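Long-range contact in pyruvate synthase subunit PorC (Thermotoga maritima MSB8, PDB 2RAA), which supplies the gamma chain of pyruvate synthase, the heterotetramer that oxidatively converts pyruvate and CoA to acetyl-CoA and CO2 while reducing ferredoxin: residues A[22-27]-A[87-92]. Residues are numbered along the deposited sequence; the frame is centred on the assembly and turned at random.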
loop_
_atom_site.group_PDB
_atom_site.type_symbol
_atom_site.label_atom_id
_atom_site.label_comp_id
_atom_site.label_asym_id
_atom_site.label_seq_id
_atom_site.Cartn_x
_atom_site.Cartn_y
_atom_site.Cartn_z
ATOM N N ILE A 22 4.422 0.568 8.493
ATOM C CA ILE A 22 4.285 0.119 7.130
ATOM C C ILE A 22 5.371 0.740 6.242
ATOM O O ILE A 22 5.605 1.924 6.308
ATOM C CB ILE A 22 2.950 0.601 6.578
ATOM C CG1 ILE A 22 1.791 0.050 7.451
ATOM C CG2 ILE A 22 2.821 0.173 5.113
ATOM C CD1 ILE A 22 0.569 0.929 7.473
ATOM N N ARG A 23 6.035 -0.052 5.415
ATOM C CA ARG A 23 7.092 0.480 4.557
ATOM C C ARG A 23 6.726 0.163 3.127
ATOM O O ARG A 23 6.440 -0.967 2.805
ATOM C CB ARG A 23 8.440 -0.138 4.881
ATOM C CG ARG A 23 9.594 0.420 4.032
ATOM C CD ARG A 23 10.908 -0.180 4.514
ATOM N NE ARG A 23 11.016 -1.579 4.150
ATOM C CZ ARG A 23 11.816 -2.457 4.736
ATOM N NH1 ARG A 23 12.578 -2.127 5.776
ATOM N NH2 ARG A 23 11.820 -3.692 4.286
ATOM N N TRP A 24 6.731 1.176 2.287
ATOM C CA TRP A 24 6.268 1.033 0.916
ATOM C C TRP A 24 7.438 1.051 0.019
ATOM O O TRP A 24 8.360 1.831 0.271
ATOM C CB TRP A 24 5.456 2.255 0.475
ATOM C CG TRP A 24 4.260 2.506 1.236
ATOM C CD1 TRP A 24 4.205 2.973 2.496
ATOM C CD2 TRP A 24 2.899 2.389 0.777
ATOM N NE1 TRP A 24 2.900 3.143 2.875
ATOM C CE2 TRP A 24 2.075 2.753 1.854
ATOM C CE3 TRP A 24 2.307 1.970 -0.419
ATOM C CZ2 TRP A 24 0.680 2.724 1.777
ATOM C CZ3 TRP A 24 0.923 1.938 -0.512
ATOM C CH2 TRP A 24 0.120 2.303 0.578
ATOM N N HIS A 25 7.357 0.290 -1.079
ATOM C CA HIS A 25 8.389 0.298 -2.113
ATOM C C HIS A 25 7.719 0.469 -3.461
ATOM O O HIS A 25 6.839 -0.288 -3.829
ATOM C CB HIS A 25 9.190 -0.980 -2.098
ATOM C CG HIS A 25 9.913 -1.201 -0.814
ATOM N ND1 HIS A 25 11.249 -0.901 -0.653
ATOM C CD2 HIS A 25 9.478 -1.666 0.382
ATOM C CE1 HIS A 25 11.609 -1.189 0.587
ATOM N NE2 HIS A 25 10.553 -1.647 1.238
ATOM N N GLY A 26 8.140 1.497 -4.171
ATOM C CA GLY A 26 7.638 1.801 -5.479
ATOM C C GLY A 26 8.717 2.615 -6.156
ATOM O O GLY A 26 9.769 2.860 -5.570
ATOM N N ARG A 27 8.437 3.009 -7.391
ATOM C CA ARG A 27 9.320 3.846 -8.193
ATOM C C ARG A 27 8.671 5.220 -8.326
ATOM O O ARG A 27 7.424 5.326 -8.403
ATOM C CB ARG A 27 9.475 3.264 -9.606
ATOM C CG ARG A 27 10.083 1.861 -9.710
ATOM C CD ARG A 27 10.227 1.384 -11.188
ATOM N NE ARG A 27 10.807 0.037 -11.270
ATOM C CZ ARG A 27 12.102 -0.239 -11.105
ATOM N NH1 ARG A 27 12.993 0.716 -10.862
ATOM N NH2 ARG A 27 12.523 -1.487 -11.178
ATOM N N VAL A 87 4.450 -4.330 8.015
ATOM C CA VAL A 87 3.960 -4.646 6.675
ATOM C C VAL A 87 4.843 -3.990 5.668
ATOM O O VAL A 87 5.233 -2.858 5.857
ATOM C CB VAL A 87 2.516 -4.077 6.415
ATOM C CG1 VAL A 87 2.024 -4.393 5.004
ATOM C CG2 VAL A 87 1.510 -4.648 7.456
ATOM N N VAL A 88 5.160 -4.713 4.604
ATOM C CA VAL A 88 5.949 -4.198 3.479
ATOM C C VAL A 88 5.026 -4.279 2.298
ATOM O O VAL A 88 4.395 -5.305 2.084
ATOM C CB VAL A 88 7.274 -5.016 3.245
ATOM C CG1 VAL A 88 7.930 -4.637 1.946
ATOM C CG2 VAL A 88 8.266 -4.789 4.419
ATOM N N VAL A 89 4.952 -3.179 1.547
ATOM C CA VAL A 89 4.024 -3.015 0.442
ATOM C C VAL A 89 4.857 -2.724 -0.782
ATOM O O VAL A 89 5.623 -1.781 -0.794
ATOM C CB VAL A 89 3.061 -1.827 0.675
ATOM C CG1 VAL A 89 2.133 -1.647 -0.489
ATOM C CG2 VAL A 89 2.276 -2.008 1.955
ATOM N N VAL A 90 4.747 -3.561 -1.801
ATOM C CA VAL A 90 5.568 -3.416 -2.994
ATOM C C VAL A 90 4.617 -3.183 -4.155
ATOM O O VAL A 90 3.944 -4.081 -4.604
ATOM C CB VAL A 90 6.483 -4.659 -3.196
ATOM C CG1 VAL A 90 7.228 -4.589 -4.511
ATOM C CG2 VAL A 90 7.472 -4.771 -2.026
ATOM N N ILE A 91 4.560 -1.957 -4.636
ATOM C CA ILE A 91 3.591 -1.614 -5.641
ATOM C C ILE A 91 4.117 -1.831 -7.049
ATOM O O ILE A 91 3.374 -1.587 -8.023
ATOM C CB ILE A 91 3.034 -0.155 -5.458
ATOM C CG1 ILE A 91 4.061 0.915 -5.795
ATOM C CG2 ILE A 91 2.502 0.045 -4.039
ATOM C CD1 ILE A 91 3.466 2.288 -5.789
ATOM N N ASP A 92 5.379 -2.268 -7.169
ATOM C CA ASP A 92 5.954 -2.635 -8.481
ATOM C C ASP A 92 6.705 -3.953 -8.365
ATOM O O ASP A 92 7.800 -3.961 -7.810
ATOM C CB ASP A 92 6.876 -1.531 -8.972
ATOM C CG ASP A 92 7.529 -1.866 -10.300
ATOM O OD1 ASP A 92 7.481 -3.029 -10.752
ATOM O OD2 ASP A 92 8.088 -0.948 -10.903
#
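Arg23 and His25 of strand 19-27 pair with Val87, Val89 and Ile91 through a parallel ladder of four backbone hydrogen bonds: Arg23 N to Val87 O, Val89 N to Arg23 O, His25 N to Val89 O (2.7 Å) and Ile91 N to His25 O. The parallel part of the mixed sheet begins here: strand 19-27 also pairs antiparallel with 64-72, and 87-90 parallel with 109-113. The last bond carries the pairing past the end of strand 87-90. Trp24 lies on the face with Ile22, Val87 and Val89. From CB, CG runs anti to the carbonyl carbon, chi1 -61°, which lays the indole beside Val89: CE3 is 3.6 Å from Val89 CG1, with CZ3 slightly farther from that methyl, while Val89 CB sits over one ring face, offset toward the rim. Ile91 CG2 reaches CE3 at the ring edge, and NE1 bonds to Asn69 OD1. Helices 150-161 and 32-45 cover this largely apolar face. On the opposite face, Val88 CG1 lies 3.7 Å from His25 CD2, and Val88 CG2 equally near Arg23 NH2. The Arg23 chain bends at chi3 (72°), and its NE donates to His25 NE2 at 2.9 Å in a bent bond, NE2 tilted from the guanidinium plane. Beyond Gly26, whose CA meets Ile91 CG1, Arg27 extends so that NE forms a salt bridge with Asp92 OD2 at 2.9 Å; the N-H...O bond is bent and weak, and the guanidinium and carboxylate planes stand 69° apart. Asp92 OD2 also accepts from Gln30 NE2. Carbonyls of Val82, Ile100 and Glu102 stabilise the buried Arg23 guanidinium, while its N-H, directed at NE2, and the nearby positive charge would probably disfavour a second proton on His25.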